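Local structure of twin-arginine translocation pathway signal (Rhodoferax ferrireducens, 5IM2) at residues Gly193-Arg196 / Gln197-Lys200; Val337-Val340 / Glu341-Gln345; Asn62-Asn66 / Met67-Trp71; Ser292-Leu295 / Gly296-Gln300. The protein binds benzoate as a TRAP-family solute-binding protein and probably delivers such carboxylates to a membrane transporter. All blocks are in the same frame, centred on the assembly; numbering follows the deposited sequence.

Interaction 1 (Gly193-Arg196 / Gln197-Lys200). With BEZ (benzoic acid), chain B.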
loop_
_atom_site.group_PDB
_atom_site.type_symbol
_atom_site.label_atom_id
_atom_site.label_comp_id
_atom_site.label_asym_id
_atom_site.label_seq_id
_atom_site.Cartn_x
_atom_site.Cartn_y
_atom_site.Cartn_z
ATOM N N GLY A 193 -1.837 11.126 -5.239
ATOM C CA GLY A 193 -1.177 10.170 -4.375
ATOM C C GLY A 193 -2.167 9.548 -3.408
ATOM O O GLY A 193 -3.252 10.086 -3.152
ATOM N N PRO A 194 -1.790 8.417 -2.810
ATOM C CA PRO A 194 -2.723 7.686 -1.949
ATOM C C PRO A 194 -2.797 8.168 -0.499
ATOM O O PRO A 194 -3.829 7.965 0.150
ATOM C CB PRO A 194 -2.181 6.250 -2.018
ATOM C CG PRO A 194 -0.673 6.432 -2.241
ATOM C CD PRO A 194 -0.587 7.639 -3.139
ATOM N N THR A 195 -1.721 8.778 0.012
ATOM C CA THR A 195 -1.614 9.133 1.420
ATOM C C THR A 195 -0.884 10.471 1.555
ATOM O O THR A 195 -0.178 10.894 0.643
ATOM C CB THR A 195 -0.830 8.087 2.177
ATOM O OG1 THR A 195 0.530 8.165 1.726
ATOM C CG2 THR A 195 -1.386 6.690 1.925
ATOM N N ARG A 196 -0.947 11.066 2.752
ATOM C CA ARG A 196 -0.307 12.374 2.968
ATOM C C ARG A 196 1.217 12.320 2.793
ATOM O O ARG A 196 1.821 13.302 2.357
ATOM C CB ARG A 196 -0.688 12.924 4.347
ATOM C CG ARG A 196 0.093 12.355 5.504
ATOM C CD ARG A 196 -0.177 13.095 6.817
ATOM N NE ARG A 196 0.635 12.541 7.901
ATOM C CZ ARG A 196 1.045 13.213 8.976
ATOM N NH1 ARG A 196 0.725 14.495 9.144
ATOM N NH2 ARG A 196 1.788 12.597 9.893
ATOM N N GLN A 197 1.902 11.212 3.138
ATOM C CA GLN A 197 3.343 11.259 2.908
ATOM C C GLN A 197 3.676 11.240 1.428
ATOM O O GLN A 197 4.670 11.822 1.021
ATOM C CB GLN A 197 4.099 10.108 3.607
ATOM C CG GLN A 197 4.274 10.250 5.089
ATOM C CD GLN A 197 4.654 11.623 5.547
ATOM O OE1 GLN A 197 5.518 12.276 4.952
ATOM N NE2 GLN A 197 4.060 12.051 6.643
ATOM N N VAL A 198 2.878 10.561 0.595
ATOM C CA VAL A 198 3.183 10.573 -0.826
ATOM C C VAL A 198 2.818 11.922 -1.431
ATOM O O VAL A 198 3.539 12.442 -2.293
ATOM C CB VAL A 198 2.463 9.410 -1.525
ATOM C CG1 VAL A 198 2.834 9.334 -3.000
ATOM C CG2 VAL A 198 2.794 8.097 -0.816
ATOM N N THR A 199 1.711 12.530 -0.976
ATOM C CA THR A 199 1.347 13.851 -1.515
ATOM C C THR A 199 2.318 14.918 -1.044
ATOM O O THR A 199 2.630 15.848 -1.808
ATOM C CB THR A 199 -0.090 14.242 -1.163
ATOM O OG1 THR A 199 -0.274 14.280 0.249
ATOM C CG2 THR A 199 -1.097 13.307 -1.814
ATOM N N LYS A 200 2.879 14.759 0.160
ATOM C CA LYS A 200 3.929 15.682 0.598
ATOM C C LYS A 200 5.151 15.589 -0.303
ATOM O O LYS A 200 5.738 16.618 -0.685
ATOM C CB LYS A 200 4.285 15.396 2.051
ATOM C CG LYS A 200 3.245 15.931 3.008
ATOM C CD LYS A 200 3.584 15.621 4.448
ATOM C CE LYS A 200 2.378 15.864 5.357
ATOM N NZ LYS A 200 1.812 17.233 5.182
HETATM C C BEZ B . -3.287 3.006 -4.178
HETATM O O1 BEZ B . -2.330 3.694 -4.637
HETATM O O2 BEZ B . -4.252 3.587 -3.627
HETATM C C1 BEZ B . -3.278 1.514 -4.326
HETATM C C2 BEZ B . -4.327 0.761 -3.804
HETATM C C3 BEZ B . -4.312 -0.623 -3.983
HETATM C C4 BEZ B . -3.256 -1.223 -4.646
HETATM C C5 BEZ B . -2.206 -0.474 -5.140
HETATM C C6 BEZ B . -2.218 0.916 -4.977
#
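T195 and V198 meet in a local helix-start contact, where strand 190-193 gives way to helix 196-205. T195 stands at the N-cap. Its carbonyl oxygen receives the first helical bond, from T199 N (3.0 Å), nearly in line with the carbonyl. V198 N adds a weak bond to the same oxygen. The next turn is closed by K200 N on R196 O at 2.8 Å. The T195 hydroxyl lies between its own backbone N and carbonyl carbon (chi1 69°). From there OG1 touches V198 CG2 at 3.4 Å and is hydrogen-bonded to E130. The other valine branch, CG1, meets P194 CD at 3.8 Å, the two side chains crossing at about a right angle. P194 belongs to the benzoate pocket of this two-domain, periplasmic-binding-type fold. Its CB sits 3.7 Å from benzoate O1, a van der Waals contact of carbon with the carboxylate, which R192 and Y118 hydrogen-bond. Toward helix 334-345, R196 runs out extended and lies alongside Q197, pointing the same way. The Q197 amide nitrogen NE2 comes over one face of the guanidinium, 3.7 Å from R196 NE, with the two planes 78° apart. E127 grips both groups: its carboxylate takes a salt bridge from R196 NE and a hydrogen bond from Q197 NE2. R196 NH2 makes a second salt bridge, to D342. A leucine in place of R196 would probably leave E127 OE2 without its salt-bridge mate and D342 with R346 alone. K200 runs beside the same arginine, its CE 4.0 Å from R196 CD.

Interaction 2 (Val337-Val340 / Glu341-Gln345)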
loop_
_atom_site.group_PDB
_atom_site.type_symbol
_atom_site.label_atom_id
_atom_site.label_comp_id
_atom_site.label_asym_id
_atom_site.label_seq_id
_atom_site.Cartn_x
_atom_site.Cartn_y
_atom_site.Cartn_z
ATOM N N VAL A 337 12.836 14.310 7.181
ATOM C CA VAL A 337 13.152 15.242 8.266
ATOM C C VAL A 337 11.872 15.791 8.896
ATOM O O VAL A 337 11.721 15.846 10.131
ATOM C CB VAL A 337 14.048 16.368 7.719
ATOM C CG1 VAL A 337 14.166 17.512 8.713
ATOM C CG2 VAL A 337 15.415 15.776 7.390
ATOM N N ALA A 338 10.925 16.199 8.056
ATOM C CA ALA A 338 9.647 16.694 8.557
ATOM C C ALA A 338 8.838 15.619 9.277
ATOM O O ALA A 338 8.113 15.925 10.232
ATOM C CB ALA A 338 8.845 17.273 7.397
ATOM N N TRP A 339 8.912 14.368 8.819
ATOM C CA TRP A 339 8.195 13.285 9.481
ATOM C C TRP A 339 8.758 13.031 10.881
ATOM O O TRP A 339 7.997 12.837 11.840
ATOM C CB TRP A 339 8.268 12.028 8.604
ATOM C CG TRP A 339 7.550 10.847 9.197
ATOM C CD1 TRP A 339 6.232 10.555 9.063
ATOM C CD2 TRP A 339 8.106 9.824 10.042
ATOM N NE1 TRP A 339 5.918 9.426 9.783
ATOM C CE2 TRP A 339 7.044 8.954 10.393
ATOM C CE3 TRP A 339 9.391 9.569 10.551
ATOM C CZ2 TRP A 339 7.225 7.837 11.229
ATOM C CZ3 TRP A 339 9.570 8.469 11.377
ATOM C CH2 TRP A 339 8.473 7.614 11.709
ATOM N N VAL A 340 10.089 13.025 11.016
ATOM C CA VAL A 340 10.702 12.858 12.332
ATOM C C VAL A 340 10.233 13.954 13.271
ATOM O O VAL A 340 9.868 13.701 14.429
ATOM C CB VAL A 340 12.233 12.825 12.189
ATOM C CG1 VAL A 340 12.932 13.082 13.552
ATOM C CG2 VAL A 340 12.646 11.484 11.593
ATOM N N GLU A 341 10.203 15.189 12.781
ATOM C CA GLU A 341 9.762 16.299 13.616
ATOM C C GLU A 341 8.289 16.148 14.008
ATOM O O GLU A 341 7.914 16.410 15.162
ATOM C CB GLU A 341 10.026 17.597 12.863
ATOM C CG GLU A 341 9.851 18.860 13.672
ATOM C CD GLU A 341 10.432 20.079 12.973
ATOM O OE1 GLU A 341 10.831 19.949 11.795
ATOM O OE2 GLU A 341 10.498 21.162 13.600
ATOM N N ASP A 342 7.440 15.717 13.069
ATOM C CA ASP A 342 6.029 15.475 13.376
ATOM C C ASP A 342 5.860 14.373 14.418
ATOM O O ASP A 342 4.981 14.470 15.290
ATOM C CB ASP A 342 5.260 15.117 12.103
ATOM C CG ASP A 342 3.785 15.017 12.341
ATOM O OD1 ASP A 342 3.239 15.912 13.026
ATOM O OD2 ASP A 342 3.157 14.054 11.861
ATOM N N MET A 343 6.663 13.300 14.329
ATOM C CA MET A 343 6.570 12.235 15.333
ATOM C C MET A 343 6.993 12.752 16.707
ATOM O O MET A 343 6.370 12.427 17.723
ATOM C CB MET A 343 7.427 11.033 14.936
ATOM C CG MET A 343 6.967 10.284 13.655
ATOM S SD MET A 343 5.213 9.837 13.587
ATOM C CE MET A 343 4.675 11.158 12.502
ATOM N N ASN A 344 8.063 13.540 16.765
ATOM C CA ASN A 344 8.487 14.089 18.045
ATOM C C ASN A 344 7.384 14.940 18.664
ATOM O O ASN A 344 7.144 14.880 19.878
ATOM C CB ASN A 344 9.747 14.942 17.873
ATOM C CG ASN A 344 10.981 14.132 17.523
ATOM O OD1 ASN A 344 11.054 12.921 17.760
ATOM N ND2 ASN A 344 11.969 14.813 16.956
ATOM N N GLN A 345 6.722 15.774 17.852
ATOM C CA GLN A 345 5.629 16.582 18.373
ATOM C C GLN A 345 4.455 15.732 18.846
ATOM O O GLN A 345 3.665 16.200 19.676
ATOM C CB GLN A 345 5.160 17.571 17.307
ATOM C CG GLN A 345 6.073 18.767 17.162
ATOM C CD GLN A 345 6.166 19.278 15.738
ATOM O OE1 GLN A 345 5.307 18.992 14.899
ATOM N NE2 GLN A 345 7.219 20.043 15.458
#
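D342 and A338 are joined by one of four backbone hydrogen bonds in this last part of helix 334-345, D342 N to A338 O at 2.9 Å. The others run from E341 N to V337 O, from M343 N to W339 O and from N344 N to V340 O. All are regular i to i+4 bonds. The D342 carboxylate is held by two arginines: OD2 makes salt bridges with R196 and R346. Two positive partners on one oxygen would be expected to keep this acid ionised. Two residues on, N344 OD1 accepts a bond from the backbone N of G350. Its ND2 rests beside V340 CG1 at 3.9 Å, the two side chains pointing the same way. The main packing is M343 on W339. The indole stands with CG anti to the backbone N (chi1 -180°), which brings one face round to the methionine. M343 CG lies over the six-membered ring, 3.5 Å from its centroid and 12° off the normal, a CH-pi contact. M343 SD sits obliquely, 4.3 Å from the same W339 centroid, a Met-aromatic contact. The chain then folds back, and M343 CE reaches W339 NE1 at 3.5 Å. That nitrogen also makes a weak hydrogen bond to P124 O. An alanine here instead of W339 would probably open a gap beneath M343 and leave its thioether free to turn. W339 packs on L353, and V340 on R351 and L354, all of helix 350-367. W339 also touches Q197 and M343 touches R196, both on helix 196-205.

Interaction 3 (Asn62-Asn66 / Met67-Trp71)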
loop_
_atom_site.group_PDB
_atom_site.type_symbol
_atom_site.label_atom_id
_atom_site.label_comp_id
_atom_site.label_asym_id
_atom_site.label_seq_id
_atom_site.Cartn_x
_atom_site.Cartn_y
_atom_site.Cartn_z
ATOM N N ASN A 62 -5.434 -8.036 -9.550
ATOM C CA ASN A 62 -4.377 -8.892 -9.017
ATOM C C ASN A 62 -4.547 -9.107 -7.516
ATOM O O ASN A 62 -4.403 -10.225 -7.024
ATOM C CB ASN A 62 -2.999 -8.264 -9.320
ATOM C CG ASN A 62 -1.854 -8.972 -8.621
ATOM O OD1 ASN A 62 -1.713 -10.198 -8.717
ATOM N ND2 ASN A 62 -1.002 -8.200 -7.940
ATOM N N VAL A 63 -4.835 -8.050 -6.760
ATOM C CA VAL A 63 -4.999 -8.213 -5.313
ATOM C C VAL A 63 -6.142 -9.162 -4.982
ATOM O O VAL A 63 -5.982 -10.099 -4.189
ATOM C CB VAL A 63 -5.209 -6.861 -4.621
ATOM C CG1 VAL A 63 -5.588 -7.104 -3.181
ATOM C CG2 VAL A 63 -3.951 -6.031 -4.695
ATOM N N TRP A 64 -7.346 -8.894 -5.502
ATOM C CA TRP A 64 -8.466 -9.751 -5.133
ATOM C C TRP A 64 -8.194 -11.195 -5.523
ATOM O O TRP A 64 -8.384 -12.112 -4.715
ATOM C CB TRP A 64 -9.751 -9.254 -5.780
ATOM C CG TRP A 64 -11.003 -10.012 -5.384
ATOM C CD1 TRP A 64 -11.701 -10.880 -6.160
ATOM C CD2 TRP A 64 -11.747 -9.887 -4.159
ATOM N NE1 TRP A 64 -12.798 -11.338 -5.488
ATOM C CE2 TRP A 64 -12.853 -10.739 -4.259
ATOM C CE3 TRP A 64 -11.569 -9.148 -2.985
ATOM C CZ2 TRP A 64 -13.789 -10.878 -3.234
ATOM C CZ3 TRP A 64 -12.502 -9.285 -1.973
ATOM C CH2 TRP A 64 -13.593 -10.136 -2.100
ATOM N N GLN A 65 -7.754 -11.414 -6.771
ATOM C CA GLN A 65 -7.644 -12.764 -7.311
ATOM C C GLN A 65 -6.492 -13.534 -6.681
ATOM O O GLN A 65 -6.621 -14.734 -6.391
ATOM C CB GLN A 65 -7.464 -12.712 -8.834
ATOM C CG GLN A 65 -8.628 -12.166 -9.617
ATOM C CD GLN A 65 -9.796 -13.099 -9.653
ATOM O OE1 GLN A 65 -9.627 -14.318 -9.626
ATOM N NE2 GLN A 65 -11.009 -12.536 -9.711
ATOM N N ASN A 66 -5.349 -12.879 -6.472
ATOM C CA ASN A 66 -4.134 -13.590 -6.093
ATOM C C ASN A 66 -3.691 -13.361 -4.667
ATOM O O ASN A 66 -2.762 -14.050 -4.212
ATOM C CB ASN A 66 -2.982 -13.186 -7.019
ATOM C CG ASN A 66 -3.251 -13.547 -8.448
ATOM O OD1 ASN A 66 -3.748 -14.648 -8.744
ATOM N ND2 ASN A 66 -2.956 -12.628 -9.351
ATOM N N MET A 67 -4.322 -12.432 -3.949
ATOM C CA MET A 67 -4.035 -12.230 -2.534
ATOM C C MET A 67 -5.252 -12.505 -1.672
ATOM O O MET A 67 -5.228 -13.438 -0.860
ATOM C CB MET A 67 -3.514 -10.800 -2.305
ATOM C CG MET A 67 -2.206 -10.583 -3.024
ATOM S SD MET A 67 -1.751 -8.857 -3.276
ATOM C CE MET A 67 -1.789 -8.273 -1.601
ATOM N N HIS A 68 -6.344 -11.760 -1.870
ATOM C CA HIS A 68 -7.517 -11.898 -1.011
ATOM C C HIS A 68 -8.187 -13.264 -1.143
ATOM O O HIS A 68 -8.401 -13.947 -0.138
ATOM C CB HIS A 68 -8.493 -10.783 -1.315
ATOM C CG HIS A 68 -7.956 -9.457 -0.904
ATOM N ND1 HIS A 68 -8.635 -8.271 -1.094
ATOM C CD2 HIS A 68 -6.795 -9.144 -0.284
ATOM C CE1 HIS A 68 -7.897 -7.278 -0.627
ATOM N NE2 HIS A 68 -6.785 -7.781 -0.119
ATOM N N LYS A 69 -8.553 -13.672 -2.366
ATOM C CA LYS A 69 -9.196 -14.975 -2.547
ATOM C C LYS A 69 -8.282 -16.108 -2.127
ATOM O O LYS A 69 -8.738 -17.116 -1.571
ATOM C CB LYS A 69 -9.625 -15.171 -4.000
ATOM C CG LYS A 69 -10.886 -14.368 -4.361
ATOM C CD LYS A 69 -11.308 -14.590 -5.791
ATOM C CE LYS A 69 -11.841 -15.970 -6.015
ATOM N NZ LYS A 69 -12.511 -16.035 -7.343
ATOM N N VAL A 70 -6.997 -15.970 -2.398
ATOM C CA VAL A 70 -6.048 -17.007 -2.031
ATOM C C VAL A 70 -5.950 -17.139 -0.516
ATOM O O VAL A 70 -5.926 -18.252 0.024
ATOM C CB VAL A 70 -4.691 -16.704 -2.682
ATOM C CG1 VAL A 70 -3.627 -17.645 -2.184
ATOM C CG2 VAL A 70 -4.822 -16.803 -4.195
ATOM N N TRP A 71 -5.889 -16.013 0.191
ATOM C CA TRP A 71 -5.763 -16.073 1.642
ATOM C C TRP A 71 -7.009 -16.676 2.270
ATOM O O TRP A 71 -6.915 -17.552 3.133
ATOM C CB TRP A 71 -5.490 -14.669 2.196
ATOM C CG TRP A 71 -5.288 -14.609 3.719
ATOM C CD1 TRP A 71 -4.105 -14.757 4.392
ATOM C CD2 TRP A 71 -6.289 -14.393 4.724
ATOM N NE1 TRP A 71 -4.314 -14.629 5.745
ATOM C CE2 TRP A 71 -5.644 -14.413 5.970
ATOM C CE3 TRP A 71 -7.667 -14.176 4.688
ATOM C CZ2 TRP A 71 -6.335 -14.247 7.168
ATOM C CZ3 TRP A 71 -8.345 -14.002 5.880
ATOM C CH2 TRP A 71 -7.682 -14.032 7.091
HETATM O O HOH W 1 -14.632 -13.405 -7.090
HETATM O O HOH W 2 -13.439 -14.204 -9.433
#
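V63 lays its CG1 methyl over the face of the H68 imidazole, 3.5 Å from the ring centroid and 19° off the normal. The methyl is shifted toward the rim, nearest CE1 and NE2. V63 CG1 is anti to the backbone N (chi1 171°), which carries it to that face. The other branch, CG2, rests against M67 SD at 3.9 Å. The imidazole also meets W64, but rim to rim: W64 CE3 comes in at the histidine edge, 3.6 Å from H68 ND1, with the planes 79° apart. F53 and W113 add edge-to-face contacts with H68. K69 leans over a face of the W64 indole. Its CG stands 4.0 Å from the centroid of the W64 five-membered ring. The lysine chain bends at chi3, and its NZ gives protons to two waters. One is bound only weakly by NZ and also accepts from W64 NE1. The other is shared with Q65 NE2, which is also hydrogen-bonded to P59 O. The backbone widens into a pi-type turn at 64-66. V63 O therefore accepts two donors, M67 N and H68 N. The second is the straighter bond; the first comes from above the carbonyl plane. W64 O takes K69 N, five residues on, at 2.8 Å. N66 ND2 reaches back to N62 OD1 in a nearly straight, coplanar bond of 2.8 Å. This helix, 62-78, is the crossover of the beta-alpha-beta unit with strands 49-55 and 83-88. The chemistry is split: carbon and aromatic contacts hold the buried H68, while K69 keeps its aliphatic part on the indole and its ammonium among water.

Interaction 4 (Ser292-Leu295 / Gly296-Gln300)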
loop_
_atom_site.group_PDB
_atom_site.type_symbol
_atom_site.label_atom_id
_atom_site.label_comp_id
_atom_site.label_asym_id
_atom_site.label_seq_id
_atom_site.Cartn_x
_atom_site.Cartn_y
_atom_site.Cartn_z
ATOM N N SER A 292 2.670 -11.489 6.083
ATOM C CA SER A 292 3.003 -10.140 5.634
ATOM C C SER A 292 3.976 -10.157 4.464
ATOM O O SER A 292 3.750 -9.484 3.453
ATOM C CB SER A 292 3.574 -9.325 6.805
ATOM O OG SER A 292 2.567 -9.136 7.812
ATOM N N GLY A 293 5.069 -10.919 4.572
ATOM C CA GLY A 293 5.988 -11.022 3.457
ATOM C C GLY A 293 5.343 -11.594 2.208
ATOM O O GLY A 293 5.614 -11.138 1.101
ATOM N N TRP A 294 4.476 -12.601 2.374
ATOM C CA TRP A 294 3.856 -13.263 1.238
ATOM C C TRP A 294 2.922 -12.308 0.497
ATOM O O TRP A 294 2.957 -12.222 -0.731
ATOM C CB TRP A 294 3.118 -14.514 1.720
ATOM C CG TRP A 294 2.320 -15.089 0.667
ATOM C CD1 TRP A 294 2.764 -15.856 -0.370
ATOM C CD2 TRP A 294 0.912 -14.908 0.473
ATOM N NE1 TRP A 294 1.703 -16.174 -1.197
ATOM C CE2 TRP A 294 0.559 -15.604 -0.695
ATOM C CE3 TRP A 294 -0.086 -14.231 1.185
ATOM C CZ2 TRP A 294 -0.755 -15.638 -1.171
ATOM C CZ3 TRP A 294 -1.386 -14.271 0.713
ATOM C CH2 TRP A 294 -1.708 -14.967 -0.452
ATOM N N LEU A 295 2.134 -11.533 1.228
ATOM C CA LEU A 295 1.260 -10.553 0.591
ATOM C C LEU A 295 2.057 -9.550 -0.229
ATOM O O LEU A 295 1.688 -9.223 -1.365
ATOM C CB LEU A 295 0.410 -9.834 1.642
ATOM C CG LEU A 295 -0.701 -10.656 2.273
ATOM C CD1 LEU A 295 -1.320 -9.956 3.470
ATOM C CD2 LEU A 295 -1.794 -10.904 1.222
ATOM N N GLY A 296 3.116 -8.982 0.358
ATOM C CA GLY A 296 3.956 -8.062 -0.389
ATOM C C GLY A 296 4.595 -8.708 -1.609
ATOM O O GLY A 296 4.645 -8.112 -2.682
ATOM N N ARG A 297 5.109 -9.936 -1.463
ATOM C CA ARG A 297 5.738 -10.602 -2.589
ATOM C C ARG A 297 4.756 -10.729 -3.760
ATOM O O ARG A 297 5.100 -10.442 -4.917
ATOM C CB ARG A 297 6.254 -11.977 -2.163
ATOM C CG ARG A 297 7.065 -12.625 -3.211
ATOM C CD ARG A 297 7.607 -14.005 -2.864
ATOM N NE ARG A 297 8.314 -14.478 -4.048
ATOM C CZ ARG A 297 9.633 -14.511 -4.213
ATOM N NH1 ARG A 297 10.476 -14.172 -3.235
ATOM N NH2 ARG A 297 10.115 -14.936 -5.375
ATOM N N VAL A 298 3.528 -11.154 -3.466
ATOM C CA VAL A 298 2.520 -11.393 -4.509
ATOM C C VAL A 298 2.078 -10.077 -5.137
ATOM O O VAL A 298 1.881 -9.990 -6.363
ATOM C CB VAL A 298 1.338 -12.183 -3.926
ATOM C CG1 VAL A 298 0.216 -12.291 -4.939
ATOM C CG2 VAL A 298 1.813 -13.583 -3.511
ATOM N N GLN A 299 1.947 -9.021 -4.327
ATOM C CA GLN A 299 1.557 -7.731 -4.897
ATOM C C GLN A 299 2.613 -7.242 -5.888
ATOM O O GLN A 299 2.298 -6.803 -7.005
ATOM C CB GLN A 299 1.311 -6.702 -3.812
ATOM C CG GLN A 299 0.438 -5.510 -4.350
ATOM C CD GLN A 299 -0.200 -4.695 -3.259
ATOM O OE1 GLN A 299 0.065 -4.867 -2.082
ATOM N NE2 GLN A 299 -1.023 -3.770 -3.665
ATOM N N GLN A 300 3.879 -7.342 -5.516
ATOM C CA GLN A 300 4.927 -6.930 -6.449
ATOM C C GLN A 300 5.041 -7.884 -7.634
ATOM O O GLN A 300 5.441 -7.466 -8.731
ATOM C CB GLN A 300 6.270 -6.799 -5.707
ATOM C CG GLN A 300 7.396 -6.317 -6.607
ATOM C CD GLN A 300 8.630 -5.833 -5.891
ATOM O OE1 GLN A 300 8.808 -6.061 -4.699
ATOM N NE2 GLN A 300 9.527 -5.201 -6.633
#
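G296 N bonds back to S292 O at 3.2 Å, and this bond is nearly straight, 175° at the hydrogen. Three more i to i+4 bonds follow without a break: R297 N to G293 O, V298 N to W294 O, and Q299 N to L295 O. The stretch is thus plain alpha-helix, part of helix 289-301. One side-chain pair carries most of the packing along it. V298 sets its CG2 methyl over one face of the W294 indole, 3.8 Å from the centroid of the five-membered ring and 27° off the normal. This is a CH-pi contact, displaced toward the rim. The atoms closest to the methyl are W294 NE1, at 3.5 Å from V298 CG2, and CE2 at 3.7 Å. V298 CG2 lies beside the backbone N and anti to the carbonyl carbon, which turns it back toward the indole. It also approaches W294 O at 3.3 Å. The helix contributes Q299 to the benzoate pocket in this family 7 solute-binding fold, and is packed against helix 62-78 and strand 161-167. Q299 is the residue here that lines the pocket. Its side chain runs extended and leaves the helix with CG anti to the backbone N (chi1 -160°). Both ends of its amide are held: OE1 accepts from Q166 NE2, and NE2 donates to E234. That pairing probably fixes which way round the amide lies beside the ligand. L295 packs on A164 and Q166 of the strand. R297 CB stays near G293 O at 3.4 Å, while the arginine's far end leads away to a salt bridge with E139.

How the interactions relate
The four contacts form two touching pairs, and three of them come near the benzoate. Interactions 1 and 2 meet through a salt bridge, R196 NH2 to D342 OD2 at 2.8 Å, and through Q197 NE2 packed on W339 CD1 at 3.6 Å. Interactions 3 and 4, centres about 11 Å apart, meet where M67 CG packs on V298 CG1 at 3.5 Å and V70 CG1 on W294 CZ2. Interaction 1 lies across the chain's centre from both of these, and its nearest atoms are about 10 Å from those of interaction 4. The ligand spans that gap: P194 reaches it from interaction 1, Q299 from interaction 4. In interaction 3 the side chain of V63 is about 5 Å from the bound benzoate.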